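Local coordinates for 6-phospho-beta-glucosidase (Thermotoga maritima, PDB 1UP7) that hydrolyses cellobiose 6'-phosphate to glucose 6-phosphate and glucose, using NAD(+) and manganese as cofactors, at the interface of chains A and B and the interface of chains A and C. Coordinates in Å, arbitrary orientation; residue numbers count along the deposited sequence, not the author numbering. Chains: chain A/B/C, 6-phospho-beta-glucosidase.

Contact 1: the interface of chains A and B. Residues chain A 228-229, 231-232, 249; chain B 388, 396, 399.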
# COMPACT_ATOMS: atom_id res chain seq x y z
N PHE A 228 2.49 0.11 -35.89
CA PHE A 228 2.42 1.42 -35.31
C PHE A 228 3.37 2.29 -36.08
O PHE A 228 4.47 1.87 -36.37
CB PHE A 228 2.76 1.28 -33.86
CG PHE A 228 1.82 0.44 -33.14
CD1 PHE A 228 2.03 -0.94 -33.06
CD2 PHE A 228 0.69 1.01 -32.54
CE1 PHE A 228 1.13 -1.76 -32.36
CE2 PHE A 228 -0.22 0.22 -31.85
CZ PHE A 228 0.00 -1.18 -31.74
N PRO A 229 2.92 3.44 -36.50
CA PRO A 229 3.80 4.39 -37.20
C PRO A 229 4.90 4.93 -36.28
O PRO A 229 4.84 4.77 -35.05
CB PRO A 229 2.84 5.45 -37.71
CG PRO A 229 1.59 5.29 -36.90
CD PRO A 229 1.54 3.92 -36.35
N TRP A 231 5.78 7.95 -35.31
CA TRP A 231 5.39 8.95 -34.34
C TRP A 231 4.87 8.31 -33.04
O TRP A 231 5.02 8.85 -31.94
CB TRP A 231 4.39 9.87 -35.02
CG TRP A 231 3.13 9.21 -35.43
CD1 TRP A 231 2.76 8.84 -36.70
CD2 TRP A 231 2.04 8.86 -34.58
NE1 TRP A 231 1.50 8.30 -36.67
CE2 TRP A 231 1.04 8.31 -35.38
CE3 TRP A 231 1.80 9.02 -33.21
CZ2 TRP A 231 -0.17 7.90 -34.87
CZ3 TRP A 231 0.62 8.59 -32.70
CH2 TRP A 231 -0.37 8.04 -33.53
N PHE A 232 4.31 7.11 -33.18
CA PHE A 232 3.73 6.33 -32.07
C PHE A 232 4.79 5.97 -31.02
O PHE A 232 4.60 6.13 -29.81
CB PHE A 232 3.04 5.06 -32.61
CG PHE A 232 2.51 4.15 -31.50
CD1 PHE A 232 1.26 4.36 -30.94
CD2 PHE A 232 3.28 3.10 -31.01
CE1 PHE A 232 0.80 3.56 -29.92
CE2 PHE A 232 2.84 2.30 -29.96
CZ PHE A 232 1.59 2.52 -29.41
N MET A 249 -5.79 0.12 -32.49
CA MET A 249 -6.11 0.07 -33.93
C MET A 249 -7.41 -0.74 -34.18
O MET A 249 -7.51 -1.50 -35.16
CB MET A 249 -4.96 -0.54 -34.74
CG MET A 249 -3.69 0.28 -34.75
SD MET A 249 -2.30 -0.57 -35.53
CE MET A 249 -2.84 -0.70 -37.03
N LEU B 388 -4.34 8.91 -27.00
CA LEU B 388 -4.55 7.49 -27.27
C LEU B 388 -4.95 6.71 -26.05
O LEU B 388 -5.50 5.61 -26.17
CB LEU B 388 -3.31 6.84 -27.87
CG LEU B 388 -2.90 7.31 -29.25
CD1 LEU B 388 -1.42 6.97 -29.52
CD2 LEU B 388 -3.84 6.69 -30.30
N VAL B 396 -5.09 4.90 -33.50
CA VAL B 396 -3.80 5.32 -34.01
C VAL B 396 -3.93 6.05 -35.36
O VAL B 396 -3.30 7.11 -35.55
CB VAL B 396 -2.81 4.12 -34.11
CG1 VAL B 396 -1.60 4.42 -34.99
CG2 VAL B 396 -2.36 3.69 -32.71
N ALA B 399 -5.19 9.70 -34.75
CA ALA B 399 -4.67 10.49 -33.63
C ALA B 399 -3.92 11.76 -34.10
O ALA B 399 -4.12 12.85 -33.55
CB ALA B 399 -3.77 9.64 -32.72
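B:Val396 plugs an apolar socket formed by A:Phe228, A:Pro229, A:Trp231, A:Phe232 and A:Met249 at the subunit interface of this family 4 glycosidase, an enzyme that forms dimers and tetramers. It loses 81 Å² of surface here. The tight part lies at its CG1 and carbonyl. With CG1 anti to the backbone N (chi1 164°), that methyl points at the CD-CG side of the A:Pro229 ring, 3.5 Å from CD, and lies 3.8 Å from A:Trp231 CZ2. The indole also presents its edge to the B:Val396 carbonyl, whose O lies in the ring plane 3.3 Å from CZ2. Next to it, the B:Ala399 methyl CB is 3.8 Å from A:Trp231 CH2. Packing is looser on the other side of the valine, where CG2 turns to the two phenylalanines, 4.1 Å from A:Phe232 CD1, and CB is 4.0 Å from A:Met249 CG. B:Leu388 CD1 touches A:Phe232 CD1 at 4.0 Å and nears the indole at CZ3. Within chain A the phenylalanines brace each other, A:Phe228 CD2 sitting 3.4 Å above the centre of the A:Phe232 ring. Replacing the indole of A:Trp231 with an alanine would probably open a gap beside B:Val396 CG1 and leave the B:Val396 carbonyl and the B:Ala399 methyl without their aromatic edge.

Contact 2: the interface of chains A and B. Residues chain A 381, 384, 388, 396, 399-400; chain B 231, 235-236.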
# COMPACT_ATOMS: atom_id res chain seq x y z
N LYS A 381 -25.85 -12.73 -14.61
CA LYS A 381 -25.82 -11.30 -14.28
C LYS A 381 -24.39 -10.78 -14.15
O LYS A 381 -24.05 -9.74 -14.70
CB LYS A 381 -26.53 -11.03 -12.95
CG LYS A 381 -27.99 -10.77 -13.10
CD LYS A 381 -28.79 -10.92 -11.76
CE LYS A 381 -30.25 -10.50 -12.02
NZ LYS A 381 -31.24 -11.22 -11.13
N LEU A 384 -22.53 -10.62 -17.50
CA LEU A 384 -22.90 -9.39 -18.22
C LEU A 384 -22.03 -8.21 -17.75
O LEU A 384 -21.51 -7.46 -18.55
CB LEU A 384 -24.35 -9.06 -17.93
CG LEU A 384 -25.40 -8.83 -19.00
CD1 LEU A 384 -25.17 -9.62 -20.32
CD2 LEU A 384 -26.79 -9.11 -18.37
N LEU A 388 -19.34 -6.17 -20.06
CA LEU A 388 -19.38 -4.70 -20.21
C LEU A 388 -18.13 -3.98 -19.76
O LEU A 388 -17.89 -2.85 -20.21
CB LEU A 388 -20.53 -4.13 -19.41
CG LEU A 388 -21.95 -4.36 -19.91
CD1 LEU A 388 -22.87 -3.84 -18.83
CD2 LEU A 388 -22.15 -3.63 -21.26
N VAL A 396 -23.96 -1.54 -24.01
CA VAL A 396 -25.15 -2.00 -23.31
C VAL A 396 -26.19 -2.62 -24.23
O VAL A 396 -26.68 -3.71 -23.94
CB VAL A 396 -25.72 -0.87 -22.43
CG1 VAL A 396 -27.18 -1.15 -22.06
CG2 VAL A 396 -24.81 -0.70 -21.18
N ALA A 399 -25.04 -6.23 -25.17
CA ALA A 399 -24.44 -7.13 -24.19
C ALA A 399 -25.27 -8.39 -23.91
O ALA A 399 -24.74 -9.49 -23.86
CB ALA A 399 -24.05 -6.39 -22.89
N LYS A 400 -26.58 -8.24 -23.80
CA LYS A 400 -27.42 -9.39 -23.49
C LYS A 400 -27.47 -10.42 -24.58
O LYS A 400 -27.32 -11.62 -24.30
CB LYS A 400 -28.84 -8.95 -23.15
CG LYS A 400 -29.16 -9.16 -21.72
CD LYS A 400 -30.41 -8.39 -21.38
CE LYS A 400 -31.28 -9.21 -20.46
NZ LYS A 400 -30.91 -10.64 -20.57
N TRP B 231 -32.29 -4.28 -16.62
CA TRP B 231 -31.28 -5.34 -16.43
C TRP B 231 -29.90 -4.82 -16.09
O TRP B 231 -29.14 -5.51 -15.39
CB TRP B 231 -31.19 -6.36 -17.60
CG TRP B 231 -30.55 -5.84 -18.93
CD1 TRP B 231 -31.21 -5.51 -20.08
CD2 TRP B 231 -29.14 -5.63 -19.21
NE1 TRP B 231 -30.32 -5.09 -21.04
CE2 TRP B 231 -29.05 -5.15 -20.53
CE3 TRP B 231 -27.96 -5.77 -18.47
CZ2 TRP B 231 -27.83 -4.83 -21.13
CZ3 TRP B 231 -26.74 -5.44 -19.06
CH2 TRP B 231 -26.68 -4.98 -20.39
N SER B 235 -27.71 -6.03 -12.94
CA SER B 235 -26.45 -6.72 -13.18
C SER B 235 -25.29 -6.00 -12.56
O SER B 235 -24.49 -6.63 -11.89
CB SER B 235 -26.17 -6.93 -14.67
OG SER B 235 -26.86 -8.08 -15.15
N VAL B 236 -25.17 -4.69 -12.82
CA VAL B 236 -24.05 -3.91 -12.35
C VAL B 236 -24.20 -3.54 -10.86
O VAL B 236 -23.20 -3.45 -10.14
CB VAL B 236 -23.82 -2.68 -13.24
CG1 VAL B 236 -22.62 -1.86 -12.78
CG2 VAL B 236 -23.59 -3.13 -14.71
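B:Trp231 lies against A:Lys400 and A:Leu384, its indole laid across the groove between two helices of chain A, which supply one face and the rim, and hiding 107 Å² in this family 4 glycosidase interface. Its CG stands between the backbone N and the carbonyl carbon (chi1 73°), which directs the ring system into the partner. A:Lys400, with 45 Å² buried, runs past it in the opposite direction and uses its aliphatic stem: CD is over the face of the five-membered ring, 3.3 Å from the ring centroid, in a CH-pi contact. A bend at chi3 (140°) carries CE back over the pyrrole carbons, 3.7 Å from B:Trp231 CD1, while chi4, nearly eclipsed at -20°, places the amine. A:Leu384 (30 Å²) crosses the indole at about a right angle on the same face, farther along the benzo ring, with its CD2 3.5 Å from B:Trp231 CE3 and its CG 3.6 Å from CZ3. The rim meets the Val396 carbonyl and Ala399 as in the twin. Beside this apolar grip, B:Ser235 OG gives a weak hydrogen bond of 3.3 Å to the backbone O of A:Lys381, while A:Leu384 CD2 packs against the same hydroxyl. In the fold, helix 230-236 of chain B docks against helices 380-389 and 396-409 of chain A, the latter two lying at the C-terminal end of the chain.

Contact 3: the interface of chains A and C. Residues chain A 339, 346-348; chain C 339, 346-348.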
# COMPACT_ATOMS: atom_id res chain seq x y z
N TYR A 339 13.62 -14.01 -11.37
CA TYR A 339 14.82 -14.75 -11.08
C TYR A 339 14.36 -16.16 -10.74
O TYR A 339 13.61 -16.39 -9.79
CB TYR A 339 15.54 -14.12 -9.90
CG TYR A 339 16.78 -14.84 -9.44
CD1 TYR A 339 17.96 -14.78 -10.17
CD2 TYR A 339 16.78 -15.55 -8.24
CE1 TYR A 339 19.10 -15.41 -9.74
CE2 TYR A 339 17.93 -16.17 -7.77
CZ TYR A 339 19.09 -16.10 -8.53
OH TYR A 339 20.23 -16.73 -8.09
N HIS A 346 11.38 -15.73 -8.28
CA HIS A 346 11.40 -14.50 -7.52
C HIS A 346 11.27 -13.32 -8.46
O HIS A 346 11.97 -13.17 -9.44
CB HIS A 346 12.65 -14.38 -6.67
CG HIS A 346 12.85 -15.53 -5.74
ND1 HIS A 346 12.28 -15.59 -4.49
CD2 HIS A 346 13.56 -16.68 -5.88
CE1 HIS A 346 12.62 -16.73 -3.91
NE2 HIS A 346 13.40 -17.40 -4.73
N THR A 347 10.34 -12.49 -8.12
CA THR A 347 10.12 -11.23 -8.75
C THR A 347 11.26 -10.21 -8.49
O THR A 347 11.83 -10.16 -7.40
CB THR A 347 8.73 -10.82 -8.23
OG1 THR A 347 7.75 -11.15 -9.23
CG2 THR A 347 8.62 -9.40 -8.02
N LEU A 348 11.61 -9.46 -9.52
CA LEU A 348 12.69 -8.45 -9.49
C LEU A 348 12.12 -7.05 -9.51
O LEU A 348 11.26 -6.74 -10.31
CB LEU A 348 13.56 -8.59 -10.74
CG LEU A 348 14.96 -9.20 -10.65
CD1 LEU A 348 14.99 -10.27 -9.61
CD2 LEU A 348 15.37 -9.79 -11.98
N TYR C 339 19.58 -9.06 -6.48
CA TYR C 339 20.14 -9.51 -7.72
C TYR C 339 20.97 -8.35 -8.26
O TYR C 339 20.44 -7.28 -8.60
CB TYR C 339 19.01 -9.89 -8.67
CG TYR C 339 19.42 -10.39 -10.02
CD1 TYR C 339 19.96 -11.66 -10.19
CD2 TYR C 339 19.23 -9.61 -11.16
CE1 TYR C 339 20.30 -12.13 -11.43
CE2 TYR C 339 19.57 -10.07 -12.41
CZ TYR C 339 20.10 -11.34 -12.54
OH TYR C 339 20.45 -11.82 -13.81
N HIS C 346 18.91 -5.12 -7.84
CA HIS C 346 17.49 -5.44 -7.93
C HIS C 346 17.03 -6.20 -6.73
O HIS C 346 17.54 -7.24 -6.37
CB HIS C 346 17.11 -6.23 -9.18
CG HIS C 346 17.48 -5.55 -10.46
ND1 HIS C 346 16.73 -4.53 -11.00
CD2 HIS C 346 18.51 -5.75 -11.31
CE1 HIS C 346 17.28 -4.13 -12.13
NE2 HIS C 346 18.36 -4.85 -12.34
N THR C 347 16.00 -5.68 -6.14
CA THR C 347 15.36 -6.29 -5.03
C THR C 347 14.57 -7.51 -5.51
O THR C 347 14.04 -7.54 -6.63
CB THR C 347 14.56 -5.17 -4.36
OG1 THR C 347 15.11 -4.96 -3.04
CG2 THR C 347 13.17 -5.50 -4.19
N LEU C 348 14.57 -8.53 -4.67
CA LEU C 348 13.93 -9.82 -4.90
C LEU C 348 12.76 -10.07 -3.95
O LEU C 348 12.85 -9.86 -2.77
CB LEU C 348 14.96 -10.93 -4.66
CG LEU C 348 15.68 -11.67 -5.79
CD1 LEU C 348 15.39 -11.12 -7.19
CD2 LEU C 348 17.13 -11.57 -5.55
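A:Leu348 and C:Leu348 meet across a local two-fold axis in this family 4 glycosidase, their backbones forming an antiparallel beta bridge. The backbone evidence is nearly symmetric: A:Thr347 O lies 3.3 Å from C:Leu348 CA, and C:Thr347 O lies 3.3 Å from A:Leu348 CA. Each leucine follows directly on strand 344-347 of its own subunit.

The two leucine side chains lie side by side and point the same way, hiding 44 Å² on chain A and 47 Å² on chain C. Their CD1 methyls are modelled too close together, and the exact placement of these branches is therefore doubtful. Beside them, A:Leu348 CG rests 3.9 Å from C:His346 CB, a contact made by the histidine's methylene.

The aromatic contact joins A:Tyr339 to C:Tyr339. Each CG is anti to its own backbone N (chi1 176° and -180°), and the rings meet along their CD1-CE1 sides, with CD1 of A:Tyr339 3.7 Å from CD1 of C:Tyr339. Their planes are turned by about 52°, too far for a parallel stack. C:Tyr339 CD2 also approaches A:Leu348 CD2 at 4.0 Å, a distance that shares the doubt over the leucine branches.

By pairing like residues of two subunits, this patch probably helps hold together the tetramer that the enzyme forms in equilibrium with dimers.

Contacts 1 and 2, about 31 Å apart between the centres of their C-alpha atoms, belong to one two-fold interface: Trp231, Leu388, Val396 and Ala399 recur in both with the chains exchanged, so helix 230-236 of each subunit meets helices 380-389 and 396-409 of the other. Contact 3 lies about 34 Å from contact 1 and 41 Å from contact 2, on a different interface that pairs identical segments around strands 333-341 and 344-347. Chain A thus uses separate surfaces for B and C, consistent with a tetramer. Contact 1 is centred about 13 Å from the catalytic A:Tyr243, contact 3 about 26 Å.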